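Local coordinates for epimerase (Methylomonas sp. DH-1, PDB 7CJ7) that catalyses the reversible C3 epimerisation of ketoses, fastest with L-ribulose and also with D-ribulose, D-allulose and D-fructose, as a manganese-dependent TIM-barrel homodimer, at the interface of chains A and B. Residues are numbered along the deposited sequence; one frame, centred on the assembly and turned at random. Chains: chain A/B, Epimerase.

Contact 1: the interface of chains A and B. Residues chain A 156, 159-160, 163; chain B 262, 264-265.
The indole of B:Trp264 lies against A:Asn160 in the homodimer interface, where loops of both subunits meet. A:Asn160 lays its CB over one face of the five-membered ring, 3.6 Å from the centroid, while B:Cys262 CA lies on the opposite side of the indole, toward the rim over its six-membered ring, so the indole is held between its own chain and the partner. With CG beside its own backbone N (chi1 -50°), B:Trp264 points this ring into the loop of A:Arg156 to A:Asn163. The apolar contact continues where A:Arg156 CB packs on B:Cys262 CB at 3.8 Å. Farther out, the indole N-H of B:Trp264 NE1 donates to the backbone carbonyl A:Arg156 O at 2.8 Å. The acceptor uses an in-plane lone pair, although it sits 23° out of the indole plane, and the bond is bent. The side-chain amide of A:Asn163 is held by its own loop: ND2 donates nearly straight to A:Thr159 O at 3.0 Å. That bond turns OD1 toward the rim of the indole, in its plane, 3.4 Å from B:Trp264 CD1. At the polar margin, water 1 joins A:Asn163 OD1 (3.0 Å) to the guanidinium NE of B:Arg265 (2.8 Å), the water lying in the guanidinium plane, at its edge.

Contact 2: the interface of chains A and B. Residues chain A 155, 157-158, 187, 217, 261; chain B 156-157, 191.
B:Tyr157 and A:Tyr157 pack on each other across the dimer two-fold, and B:Tyr157 reaches on to sugar-binding residues of chain A. B:Tyr157 holds CG beside its backbone N (chi1 -56°), which sends the ring across to chain A. In the apolar layer each tyrosine sets its CB over the partner's ring, B:Tyr157 CB lying 3.7 Å from the A:Tyr157 centroid. The packing is reciprocal: A:Tyr157 CB lies over the B:Tyr157 ring in turn, and B:Arg156 CG backs that ring from its other face. Hydrogen bonds converge on the phenol oxygen. A:Asn155 ND2 donates to B:Tyr157 OH at 3.2 Å, with the acceptor in the amide plane, and A:Tyr187 OH meets B:Tyr157 OH at 2.7 Å, the incoming oxygen lying at the edge of the A:Tyr187 ring. B:Tyr157 OH also donates to the carboxylate oxygen A:Glu158 OE2, on its anti lone pair, at a very short 2.4 Å. A phenylalanine in place of B:Tyr157 would probably keep the ring packing but leave A:Asn155, A:Tyr187 and A:Glu158 without their shared hydroxyl. Among the charged groups, A:Arg217 NH1 forms a salt bridge with A:Glu158 OE2 at 3.6 Å, and its guanidinium lies flat over A:Tyr187 CD2. Water 2 links A:Arg217 NH1, B:Arg156 NH1 and B:Tyr157 OH, and lies 2.5 Å from the backbone A:Leu261 O.

Contact 3: the interface of chains A and B. Residues chain A 187, 190-191, 215; chain B 187, 190-191, 215.
A:Asn190 and A:Ile191 meet their own copies in chain B, forming a symmetric homodimer contact that joins the two subunits helix to helix about the two-fold axis. The isoleucines make its apolar part: A:Ile191 CG1 approaches B:Ile191 CG1 to 3.8 Å, and the CD1 methyls lie alongside as the side chains cross. Each CG1 stands beside its backbone N (chi1 -62° in A:Ile191), which turns this branch toward the partner, whereas A:Ile191 CG2 lies nearer the carbonyl of B:Ser215. The asparagine amides approach from opposite directions with their planes 37° apart. A:Asn190 ND2 donates to the backbone B:Asn190 O at 3.1 Å; the acceptor lies in the amide plane, but the donor stands well above the carbonyl plane, off the lone pairs. The reciprocal bond from B:Asn190 ND2 to A:Asn190 O is weak. Water 3 ties the side-chain oxygens together, 2.6 Å from A:Asn190 OD1 and 2.9 Å from B:Asn190 OD1. Water 4 connects A:Ile191 O with the B:Ser215 hydroxyl OG. The carbonyls A:Ile191 O and B:Ser215 O come within 2.8 Å, a clash of two acceptors rather than a bond, and their twins do the same. A:Asn190, A:Ile191 and their copies lie in the last turn of helix 186-192, which follows strand 180-185 of the barrel, and A:Ser215 and B:Ser215 occupy the loop after strand 207-212.

Contact 1: the interface of chains A and B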
loop_
_atom_site.group_PDB
_atom_site.type_symbol
_atom_site.label_atom_id
_atom_site.label_comp_id
_atom_site.label_asym_id
_atom_site.label_seq_id
_atom_site.Cartn_x
_atom_site.Cartn_y
_atom_site.Cartn_z
ATOM N N ARG A 156 4.196 1.437 -4.231
ATOM C CA ARG A 156 3.544 1.900 -5.480
ATOM C C ARG A 156 2.578 3.061 -5.198
ATOM O O ARG A 156 2.384 3.892 -6.107
ATOM C CB ARG A 156 2.800 0.716 -6.097
ATOM C CG ARG A 156 1.674 0.185 -5.218
ATOM C CD ARG A 156 1.137 -1.160 -5.669
ATOM N NE ARG A 156 2.174 -2.180 -5.685
ATOM C CZ ARG A 156 2.066 -3.341 -6.309
ATOM N NH1 ARG A 156 0.953 -3.634 -6.953
ATOM N NH2 ARG A 156 3.069 -4.204 -6.292
ATOM N N THR A 159 5.184 6.355 -4.658
ATOM C CA THR A 159 6.029 6.794 -5.805
ATOM C C THR A 159 5.794 5.886 -7.005
ATOM O O THR A 159 5.449 4.701 -6.814
ATOM C CB THR A 159 7.538 6.788 -5.516
ATOM O OG1 THR A 159 8.194 7.396 -6.629
ATOM C CG2 THR A 159 8.129 5.409 -5.349
ATOM N N ASN A 160 6.021 6.420 -8.196
ATOM C CA ASN A 160 5.995 5.619 -9.441
ATOM C C ASN A 160 7.420 5.468 -9.990
ATOM O O ASN A 160 7.547 4.911 -11.076
ATOM C CB ASN A 160 4.993 6.205 -10.439
ATOM C CG ASN A 160 5.365 7.579 -10.948
ATOM O OD1 ASN A 160 6.390 8.130 -10.565
ATOM N ND2 ASN A 160 4.524 8.143 -11.802
ATOM N N ASN A 163 10.172 1.213 -6.532
ATOM C CA ASN A 163 9.350 0.539 -5.503
ATOM C C ASN A 163 10.110 -0.646 -4.905
ATOM O O ASN A 163 9.615 -1.179 -3.909
ATOM C CB ASN A 163 8.007 0.070 -6.067
ATOM C CG ASN A 163 7.183 1.174 -6.691
ATOM O OD1 ASN A 163 6.608 0.970 -7.749
ATOM N ND2 ASN A 163 7.084 2.320 -6.038
ATOM N N CYS B 262 -2.089 1.465 -9.083
ATOM C CA CYS B 262 -0.656 1.868 -9.115
ATOM C C CYS B 262 0.209 0.679 -9.550
ATOM O O CYS B 262 1.252 0.418 -8.929
ATOM C CB CYS B 262 -0.204 2.382 -7.751
ATOM S SG CYS B 262 -1.120 3.847 -7.214
ATOM N N TRP B 264 2.783 -0.287 -11.494
ATOM C CA TRP B 264 3.880 0.382 -12.240
ATOM C C TRP B 264 4.830 -0.671 -12.807
ATOM O O TRP B 264 5.588 -0.355 -13.751
ATOM C CB TRP B 264 4.643 1.350 -11.334
ATOM C CG TRP B 264 3.811 2.312 -10.540
ATOM C CD1 TRP B 264 4.052 2.691 -9.250
ATOM C CD2 TRP B 264 2.648 3.059 -10.961
ATOM N NE1 TRP B 264 3.126 3.610 -8.840
ATOM C CE2 TRP B 264 2.250 3.856 -9.861
ATOM C CE3 TRP B 264 1.896 3.137 -12.138
ATOM C CZ2 TRP B 264 1.154 4.717 -9.907
ATOM C CZ3 TRP B 264 0.801 3.979 -12.179
ATOM C CH2 TRP B 264 0.434 4.756 -11.077
ATOM N N ARG B 265 4.823 -1.867 -12.227
ATOM C CA ARG B 265 5.922 -2.841 -12.421
ATOM C C ARG B 265 5.431 -4.049 -13.215
ATOM O O ARG B 265 4.233 -4.405 -13.131
ATOM C CB ARG B 265 6.471 -3.307 -11.073
ATOM C CG ARG B 265 7.396 -2.316 -10.387
ATOM C CD ARG B 265 8.288 -3.074 -9.425
ATOM N NE ARG B 265 7.559 -3.517 -8.244
ATOM C CZ ARG B 265 7.756 -4.674 -7.627
ATOM N NH1 ARG B 265 8.630 -5.543 -8.108
ATOM N NH2 ARG B 265 7.078 -4.960 -6.535
HETATM O O HOH W 1 5.461 -1.784 -7.633
#

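Contact 2: the interface of chains A and B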
loop_
_atom_site.group_PDB
_atom_site.type_symbol
_atom_site.label_atom_id
_atom_site.label_comp_id
_atom_site.label_asym_id
_atom_site.label_seq_id
_atom_site.Cartn_x
_atom_site.Cartn_y
_atom_site.Cartn_z
ATOM N N ASN A 155 6.481 2.295 -1.510
ATOM C CA ASN A 155 5.535 1.409 -2.225
ATOM C C ASN A 155 4.892 2.180 -3.386
ATOM O O ASN A 155 5.019 3.427 -3.477
ATOM C CB ASN A 155 4.532 0.790 -1.246
ATOM C CG ASN A 155 3.531 1.785 -0.715
ATOM O OD1 ASN A 155 2.758 2.330 -1.491
ATOM N ND2 ASN A 155 3.538 2.026 0.594
ATOM N N TYR A 157 1.949 3.118 -4.026
ATOM C CA TYR A 157 0.950 4.179 -3.727
ATOM C C TYR A 157 1.657 5.491 -3.336
ATOM O O TYR A 157 0.955 6.496 -3.184
ATOM C CB TYR A 157 -0.031 3.735 -2.635
ATOM C CG TYR A 157 -0.740 2.431 -2.901
ATOM C CD1 TYR A 157 -1.815 2.350 -3.772
ATOM C CD2 TYR A 157 -0.353 1.273 -2.247
ATOM C CE1 TYR A 157 -2.478 1.153 -3.997
ATOM C CE2 TYR A 157 -0.992 0.065 -2.468
ATOM C CZ TYR A 157 -2.072 0.008 -3.335
ATOM O OH TYR A 157 -2.717 -1.173 -3.543
ATOM N N GLU A 158 2.988 5.486 -3.174
ATOM C CA GLU A 158 3.750 6.655 -2.653
ATOM C C GLU A 158 4.809 7.154 -3.652
ATOM O O GLU A 158 5.270 8.291 -3.474
ATOM C CB GLU A 158 4.349 6.324 -1.287
ATOM C CG GLU A 158 3.296 6.117 -0.200
ATOM C CD GLU A 158 3.867 6.001 1.207
ATOM O OE1 GLU A 158 4.988 6.506 1.419
ATOM O OE2 GLU A 158 3.215 5.376 2.080
ATOM N N TYR A 187 8.366 -1.357 6.151
ATOM C CA TYR A 187 6.922 -1.208 5.832
ATOM C C TYR A 187 6.725 -1.309 4.315
ATOM O O TYR A 187 5.835 -2.039 3.847
ATOM C CB TYR A 187 6.369 0.111 6.372
ATOM C CG TYR A 187 5.051 0.512 5.761
ATOM C CD1 TYR A 187 3.870 -0.102 6.128
ATOM C CD2 TYR A 187 4.985 1.515 4.809
ATOM C CE1 TYR A 187 2.658 0.257 5.557
ATOM C CE2 TYR A 187 3.779 1.889 4.237
ATOM C CZ TYR A 187 2.608 1.277 4.633
ATOM O OH TYR A 187 1.415 1.635 4.070
ATOM N N ARG A 217 2.217 -0.032 10.322
ATOM C CA ARG A 217 2.923 1.192 10.805
ATOM C C ARG A 217 2.624 1.446 12.290
ATOM O O ARG A 217 2.860 2.587 12.750
ATOM C CB ARG A 217 2.565 2.425 9.966
ATOM C CG ARG A 217 2.518 2.184 8.462
ATOM C CD ARG A 217 2.769 3.437 7.617
ATOM N NE ARG A 217 4.193 3.699 7.416
ATOM C CZ ARG A 217 4.699 4.474 6.468
ATOM N NH1 ARG A 217 3.911 5.116 5.624
ATOM N NH2 ARG A 217 6.005 4.605 6.362
ATOM N N LEU A 261 -0.184 9.845 3.648
ATOM C CA LEU A 261 0.172 8.458 4.050
ATOM C C LEU A 261 -1.086 7.669 4.426
ATOM O O LEU A 261 -0.952 6.490 4.816
ATOM C CB LEU A 261 1.163 8.493 5.217
ATOM C CG LEU A 261 2.508 9.152 4.913
ATOM C CD1 LEU A 261 3.474 8.965 6.077
ATOM C CD2 LEU A 261 3.102 8.595 3.629
ATOM N N ARG B 156 -5.403 1.019 3.185
ATOM C CA ARG B 156 -5.599 2.461 3.471
ATOM C C ARG B 156 -5.508 3.317 2.203
ATOM O O ARG B 156 -6.158 4.375 2.154
ATOM C CB ARG B 156 -4.530 2.900 4.472
ATOM C CG ARG B 156 -3.111 2.750 3.948
ATOM C CD ARG B 156 -2.071 2.941 5.028
ATOM N NE ARG B 156 -2.226 1.946 6.077
ATOM C CZ ARG B 156 -1.639 2.013 7.263
ATOM N NH1 ARG B 156 -0.830 3.025 7.556
ATOM N NH2 ARG B 156 -1.859 1.062 8.147
ATOM N N TYR B 157 -4.731 2.905 1.205
ATOM C CA TYR B 157 -4.546 3.701 -0.033
ATOM C C TYR B 157 -5.740 3.530 -0.977
ATOM O O TYR B 157 -5.816 4.297 -1.971
ATOM C CB TYR B 157 -3.254 3.314 -0.740
ATOM C CG TYR B 157 -2.020 3.425 0.107
ATOM C CD1 TYR B 157 -1.453 4.655 0.387
ATOM C CD2 TYR B 157 -1.398 2.298 0.605
ATOM C CE1 TYR B 157 -0.308 4.767 1.161
ATOM C CE2 TYR B 157 -0.243 2.388 1.361
ATOM C CZ TYR B 157 0.294 3.627 1.655
ATOM O OH TYR B 157 1.439 3.719 2.389
ATOM N N ILE B 191 -0.853 -6.027 4.501
ATOM C CA ILE B 191 -0.564 -4.634 4.935
ATOM C C ILE B 191 -1.205 -4.399 6.312
ATOM O O ILE B 191 -0.466 -4.037 7.248
ATOM C CB ILE B 191 -1.029 -3.634 3.861
ATOM C CG1 ILE B 191 -0.310 -3.890 2.531
ATOM C CG2 ILE B 191 -0.840 -2.202 4.335
ATOM C CD1 ILE B 191 -0.893 -3.161 1.337
HETATM O O HOH W 2 0.778 4.728 5.363
#

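Contact 3: the interface of chains A and B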
loop_
_atom_site.group_PDB
_atom_site.type_symbol
_atom_site.label_atom_id
_atom_site.label_comp_id
_atom_site.label_asym_id
_atom_site.label_seq_id
_atom_site.Cartn_x
_atom_site.Cartn_y
_atom_site.Cartn_z
ATOM N N TYR A 187 8.366 -1.357 6.151
ATOM C CA TYR A 187 6.922 -1.208 5.832
ATOM C C TYR A 187 6.725 -1.309 4.315
ATOM O O TYR A 187 5.835 -2.039 3.847
ATOM C CB TYR A 187 6.369 0.111 6.372
ATOM C CG TYR A 187 5.051 0.512 5.761
ATOM C CD1 TYR A 187 3.870 -0.102 6.128
ATOM C CD2 TYR A 187 4.985 1.515 4.809
ATOM C CE1 TYR A 187 2.658 0.257 5.557
ATOM C CE2 TYR A 187 3.779 1.889 4.237
ATOM C CZ TYR A 187 2.608 1.277 4.633
ATOM O OH TYR A 187 1.415 1.635 4.070
ATOM N N ASN A 190 7.715 -4.789 2.801
ATOM C CA ASN A 190 6.689 -5.812 3.131
ATOM C C ASN A 190 5.702 -5.922 1.963
ATOM O O ASN A 190 5.177 -7.023 1.719
ATOM C CB ASN A 190 5.975 -5.475 4.442
ATOM C CG ASN A 190 4.948 -6.524 4.800
ATOM O OD1 ASN A 190 5.287 -7.699 4.946
ATOM N ND2 ASN A 190 3.690 -6.123 4.868
ATOM N N ILE A 191 5.469 -4.815 1.257
ATOM C CA ILE A 191 4.531 -4.765 0.104
ATOM C C ILE A 191 5.265 -5.242 -1.157
ATOM O O ILE A 191 4.768 -6.181 -1.795
ATOM C CB ILE A 191 3.921 -3.358 -0.037
ATOM C CG1 ILE A 191 3.098 -2.990 1.200
ATOM C CG2 ILE A 191 3.105 -3.236 -1.311
ATOM C CD1 ILE A 191 2.816 -1.512 1.350
ATOM N N SER A 215 4.060 -3.695 9.448
ATOM C CA SER A 215 3.239 -3.807 8.217
ATOM C C SER A 215 2.118 -2.766 8.215
ATOM O O SER A 215 1.782 -2.270 7.126
ATOM C CB SER A 215 2.707 -5.208 8.062
ATOM O OG SER A 215 2.035 -5.643 9.243
ATOM N N TYR B 187 -3.566 -9.912 -0.160
ATOM C CA TYR B 187 -2.672 -8.778 -0.500
ATOM C C TYR B 187 -2.945 -7.622 0.461
ATOM O O TYR B 187 -1.992 -7.035 1.014
ATOM C CB TYR B 187 -2.876 -8.306 -1.937
ATOM C CG TYR B 187 -2.344 -6.921 -2.201
ATOM C CD1 TYR B 187 -0.984 -6.693 -2.355
ATOM C CD2 TYR B 187 -3.200 -5.841 -2.318
ATOM C CE1 TYR B 187 -0.493 -5.421 -2.605
ATOM C CE2 TYR B 187 -2.726 -4.572 -2.603
ATOM C CZ TYR B 187 -1.367 -4.361 -2.748
ATOM O OH TYR B 187 -0.890 -3.114 -3.031
ATOM N N ASN B 190 -2.054 -8.481 4.204
ATOM C CA ASN B 190 -0.590 -8.468 4.441
ATOM C C ASN B 190 -0.166 -7.079 4.941
ATOM O O ASN B 190 0.795 -6.989 5.710
ATOM C CB ASN B 190 0.172 -8.853 3.170
ATOM C CG ASN B 190 1.661 -8.921 3.406
ATOM O OD1 ASN B 190 2.119 -9.687 4.252
ATOM N ND2 ASN B 190 2.413 -8.112 2.678
ATOM N N ILE B 191 -0.853 -6.027 4.501
ATOM C CA ILE B 191 -0.564 -4.634 4.935
ATOM C C ILE B 191 -1.205 -4.399 6.312
ATOM O O ILE B 191 -0.466 -4.037 7.248
ATOM C CB ILE B 191 -1.029 -3.634 3.861
ATOM C CG1 ILE B 191 -0.310 -3.890 2.531
ATOM C CG2 ILE B 191 -0.840 -2.202 4.335
ATOM C CD1 ILE B 191 -0.893 -3.161 1.337
ATOM N N SER B 215 2.067 -10.508 -1.817
ATOM C CA SER B 215 2.343 -9.181 -1.207
ATOM C C SER B 215 2.521 -8.116 -2.295
ATOM O O SER B 215 2.128 -6.963 -2.054
ATOM C CB SER B 215 3.548 -9.253 -0.311
ATOM O OG SER B 215 4.624 -9.895 -0.969
HETATM O O HOH W 3 4.663 -10.159 5.536
HETATM O O HOH W 4 6.226 -8.210 -1.782
#

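The three contacts are neighbouring patches of the same homodimer interface. Contacts 2 and 3 have C-alpha centres about 8 Å apart and share A:Tyr187 and B:Ile191; contact 1 lies about 12 Å from contact 2 and about 14 Å from contact 3. A:Arg156 serves contact 1 and B:Arg156 contact 2. Because B:Tyr157 touches the sugar-binding A:Glu158, with A:Arg217 close by, dimerisation probably helps to shape the sugar pocket; the centre of contact 2 is about 10 Å from A:Glu246 and about 11 Å from A:Glu152, the proposed proton donor/acceptors. Two-fold symmetry repeats contacts 1 and 2 with the chains exchanged, while contact 3 pairs like residues.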